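Local coordinates for PlaB phospholipase (Legionella pneumophila, PDB 6ZTI), which is an alpha/beta-hydrolase-type phospholipase from a virulent bacterium, binds NAD(H) and is controlled in its activity by NAD(H)-mediated tetramerization, at residues M256-L264 against L310-E321. Numbering follows the deposited sequence.
Sequences MAFGVLPGL and LDNITKETQKNE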
loop_
_atom_site.group_PDB
_atom_site.type_symbol
_atom_site.label_atom_id
_atom_site.label_comp_id
_atom_site.label_asym_id
_atom_site.label_seq_id
_atom_site.Cartn_x
_atom_site.Cartn_y
_atom_site.Cartn_z
ATOM N N MET B 256 21.534 -2.632 36.601
ATOM C CA MET B 256 20.349 -3.315 37.096
ATOM C C MET B 256 20.632 -4.806 37.217
ATOM O O MET B 256 21.266 -5.403 36.339
ATOM C CB MET B 256 19.142 -3.092 36.167
ATOM C CG MET B 256 17.829 -3.646 36.729
ATOM S SD MET B 256 16.326 -3.293 35.758
ATOM C CE MET B 256 16.283 -1.498 35.852
ATOM N N ALA B 257 20.147 -5.400 38.305
ATOM C CA ALA B 257 20.254 -6.838 38.497
ATOM C C ALA B 257 19.735 -7.580 37.270
ATOM O O ALA B 257 18.706 -7.221 36.694
ATOM C CB ALA B 257 19.459 -7.257 39.740
ATOM N N PHE B 258 20.465 -8.615 36.865
ATOM C CA PHE B 258 20.156 -9.339 35.639
ATOM C C PHE B 258 20.601 -10.776 35.803
ATOM O O PHE B 258 21.783 -11.040 36.035
ATOM C CB PHE B 258 20.843 -8.697 34.426
ATOM C CG PHE B 258 20.643 -9.454 33.143
ATOM C CD1 PHE B 258 19.399 -9.509 32.552
ATOM C CD2 PHE B 258 21.699 -10.119 32.533
ATOM C CE1 PHE B 258 19.201 -10.207 31.388
ATOM C CE2 PHE B 258 21.509 -10.807 31.374
ATOM C CZ PHE B 258 20.252 -10.853 30.796
ATOM N N GLY B 259 19.666 -11.698 35.654
ATOM C CA GLY B 259 19.969 -13.108 35.769
ATOM C C GLY B 259 19.312 -13.892 34.660
ATOM O O GLY B 259 18.145 -13.671 34.335
ATOM N N VAL B 260 20.075 -14.803 34.071
ATOM C CA VAL B 260 19.558 -15.804 33.148
ATOM C C VAL B 260 19.463 -17.109 33.933
ATOM O O VAL B 260 20.480 -17.712 34.288
ATOM C CB VAL B 260 20.447 -15.947 31.904
ATOM C CG1 VAL B 260 19.893 -16.986 30.957
ATOM C CG2 VAL B 260 20.604 -14.596 31.171
ATOM N N LEU B 261 18.277 -17.514 34.227
ATOM C CA LEU B 261 18.008 -18.689 35.048
ATOM C C LEU B 261 17.999 -19.961 34.205
ATOM O O LEU B 261 17.651 -19.924 33.021
ATOM C CB LEU B 261 16.662 -18.545 35.743
ATOM C CG LEU B 261 16.469 -17.297 36.605
ATOM C CD1 LEU B 261 15.102 -17.340 37.330
ATOM C CD2 LEU B 261 17.605 -17.166 37.604
ATOM N N PRO B 262 18.347 -21.108 34.794
ATOM C CA PRO B 262 18.470 -22.343 34.007
ATOM C C PRO B 262 17.148 -23.051 33.749
ATOM O O PRO B 262 16.301 -23.186 34.638
ATOM C CB PRO B 262 19.377 -23.220 34.883
ATOM C CG PRO B 262 19.010 -22.816 36.272
ATOM C CD PRO B 262 18.792 -21.305 36.184
ATOM N N GLY B 263 17.004 -23.538 32.517
ATOM C CA GLY B 263 15.980 -24.506 32.168
ATOM C C GLY B 263 14.596 -23.951 31.958
ATOM O O GLY B 263 13.617 -24.701 32.043
ATOM N N LEU B 264 14.476 -22.668 31.661
ATOM C CA LEU B 264 13.194 -21.977 31.680
ATOM C C LEU B 264 12.910 -21.321 30.335
ATOM O O LEU B 264 13.776 -20.639 29.774
ATOM C CB LEU B 264 13.186 -20.937 32.799
ATOM C CG LEU B 264 13.308 -21.456 34.237
ATOM C CD1 LEU B 264 13.286 -20.286 35.178
ATOM C CD2 LEU B 264 12.184 -22.412 34.574
ATOM N N LEU B 310 23.392 -12.962 40.856
ATOM C CA LEU B 310 22.670 -13.303 39.632
ATOM C C LEU B 310 23.594 -13.342 38.425
ATOM O O LEU B 310 23.362 -14.120 37.488
ATOM C CB LEU B 310 21.537 -12.314 39.389
ATOM C CG LEU B 310 20.349 -12.481 40.330
ATOM C CD1 LEU B 310 19.436 -11.279 40.199
ATOM C CD2 LEU B 310 19.595 -13.757 40.033
ATOM N N ASP B 311 24.619 -12.493 38.411
ATOM C CA ASP B 311 25.602 -12.550 37.337
ATOM C C ASP B 311 26.336 -13.889 37.335
ATOM O O ASP B 311 26.608 -14.453 36.269
ATOM C CB ASP B 311 26.599 -11.397 37.465
ATOM C CG ASP B 311 27.582 -11.362 36.302
ATOM O OD1 ASP B 311 27.122 -11.207 35.151
ATOM O OD2 ASP B 311 28.798 -11.522 36.528
ATOM N N ASN B 312 26.668 -14.408 38.516
ATOM C CA ASN B 312 27.267 -15.734 38.595
ATOM C C ASN B 312 26.317 -16.803 38.058
ATOM O O ASN B 312 26.749 -17.730 37.366
ATOM C CB ASN B 312 27.650 -16.062 40.037
ATOM C CG ASN B 312 28.863 -15.299 40.504
ATOM O OD1 ASN B 312 29.617 -14.754 39.694
ATOM N ND2 ASN B 312 29.070 -15.267 41.817
ATOM N N ILE B 313 25.027 -16.707 38.396
ATOM C CA ILE B 313 24.046 -17.664 37.881
ATOM C C ILE B 313 23.963 -17.569 36.359
ATOM O O ILE B 313 23.844 -18.580 35.664
ATOM C CB ILE B 313 22.666 -17.426 38.528
ATOM C CG1 ILE B 313 22.720 -17.593 40.055
ATOM C CG2 ILE B 313 21.613 -18.358 37.939
ATOM C CD1 ILE B 313 23.263 -18.922 40.532
ATOM N N THR B 314 23.971 -16.352 35.822
ATOM C CA THR B 314 23.971 -16.185 34.373
ATOM C C THR B 314 25.159 -16.903 33.738
ATOM O O THR B 314 25.009 -17.632 32.751
ATOM C CB THR B 314 23.989 -14.694 34.037
ATOM O OG1 THR B 314 22.765 -14.100 34.488
ATOM C CG2 THR B 314 24.125 -14.460 32.547
ATOM N N LYS B 315 26.357 -16.696 34.285
ATOM C CA LYS B 315 27.548 -17.330 33.726
ATOM C C LYS B 315 27.434 -18.845 33.773
ATOM O O LYS B 315 27.828 -19.537 32.828
ATOM C CB LYS B 315 28.788 -16.865 34.488
ATOM C CG LYS B 315 29.271 -15.497 34.044
ATOM C CD LYS B 315 30.072 -14.795 35.124
ATOM C CE LYS B 315 30.814 -13.591 34.560
ATOM N NZ LYS B 315 29.915 -12.723 33.752
ATOM N N GLU B 316 26.902 -19.376 34.870
ATOM C CA GLU B 316 26.772 -20.820 35.027
ATOM C C GLU B 316 25.719 -21.386 34.083
ATOM O O GLU B 316 25.933 -22.427 33.449
ATOM C CB GLU B 316 26.427 -21.146 36.484
ATOM C CG GLU B 316 26.162 -22.608 36.771
ATOM C CD GLU B 316 25.576 -22.829 38.160
ATOM O OE1 GLU B 316 24.729 -22.016 38.597
ATOM O OE2 GLU B 316 25.958 -23.820 38.817
ATOM N N THR B 317 24.564 -20.726 33.993
ATOM C CA THR B 317 23.508 -21.184 33.102
ATOM C C THR B 317 24.003 -21.274 31.669
ATOM O O THR B 317 23.758 -22.263 30.973
ATOM C CB THR B 317 22.316 -20.233 33.175
ATOM O OG1 THR B 317 21.760 -20.264 34.496
ATOM C CG2 THR B 317 21.244 -20.627 32.148
ATOM N N GLN B 318 24.690 -20.234 31.202
ATOM C CA GLN B 318 24.997 -20.174 29.785
ATOM C C GLN B 318 26.108 -21.142 29.410
ATOM O O GLN B 318 26.115 -21.662 28.290
ATOM C CB GLN B 318 25.316 -18.728 29.402
ATOM C CG GLN B 318 24.076 -17.842 29.511
ATOM C CD GLN B 318 24.240 -16.441 28.929
ATOM O OE1 GLN B 318 25.185 -15.713 29.248
ATOM N NE2 GLN B 318 23.290 -16.048 28.091
ATOM N N LYS B 319 27.024 -21.448 30.331
ATOM C CA LYS B 319 27.984 -22.515 30.055
ATOM C C LYS B 319 27.294 -23.877 30.009
ATOM O O LYS B 319 27.526 -24.668 29.084
ATOM C CB LYS B 319 29.101 -22.506 31.104
ATOM C CG LYS B 319 29.959 -21.264 31.044
ATOM C CD LYS B 319 31.054 -21.390 29.997
ATOM C CE LYS B 319 32.058 -20.247 30.106
ATOM N NZ LYS B 319 32.649 -20.139 31.481
ATOM N N ASN B 320 26.409 -24.146 30.974
ATOM C CA ASN B 320 25.778 -25.461 31.073
ATOM C C ASN B 320 24.825 -25.735 29.916
ATOM O O ASN B 320 24.641 -26.895 29.535
ATOM C CB ASN B 320 25.013 -25.590 32.392
ATOM C CG ASN B 320 25.927 -25.781 33.590
ATOM O OD1 ASN B 320 27.112 -26.066 33.446
ATOM N ND2 ASN B 320 25.367 -25.639 34.786
ATOM N N GLU B 321 24.199 -24.700 29.366
ATOM C CA GLU B 321 23.212 -24.845 28.307
ATOM C C GLU B 321 23.803 -24.610 26.928
ATOM O O GLU B 321 23.063 -24.613 25.934
ATOM C CB GLU B 321 22.047 -23.883 28.563
ATOM C CG GLU B 321 21.379 -24.150 29.925
ATOM C CD GLU B 321 20.074 -23.392 30.123
ATOM O OE1 GLU B 321 19.816 -22.430 29.367
ATOM O OE2 GLU B 321 19.308 -23.772 31.038
HETATM O O HOH W 1 24.300 -11.396 33.967
HETATM O O HOH W 2 17.407 -21.043 30.525
#
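The flat carboxylate of Glu-321 meets Gly-263 N and Pro-262 with its OE2, where the outermost strand 257-261 of the parallel alpha/beta-hydrolase sheet runs beside helix 300-320. OE2 takes the backbone N-H of Gly-263 nearly along its C-O axis (N to OE2 2.7 Å, 137° at the hydrogen), while OE1 accepts from a water that also donates to Leu-261 O. The extended Glu-321 chain thus reaches back from just beyond the helix, and its OE2 also lies 3.4 Å from Pro-262 CA. Thr-317 OG1 sits over one face of the puckered Pro-262 ring, nearest N and CD; it is also 2.9 Å from Val-260 O, with Ile-313 O a rival acceptor. The strand and helix run roughly parallel, their axes 6.3 Å apart. Gly-259, lacking a side chain, permits close contact: its CA lies 3.2 Å from Thr-314 OG1. Its backbone bonds to Val-194 and Thr-196 of strand 191-197. From helix 286-296, Trp-290 packs on Leu-261, Leu-310 and Ile-313. With its CG1 anti to the backbone N (chi1 -180°), Val-260 sets CG2 across Thr-314 CG2 at 3.8 Å and CG1 near Thr-317 CG2. A water joins Phe-258 O, Asp-311 OD1 and Thr-314 OG1; that hydroxyl oxygen also accepts the Val-260 N-H, with N to OG1 2.8 Å and 157° at the hydrogen.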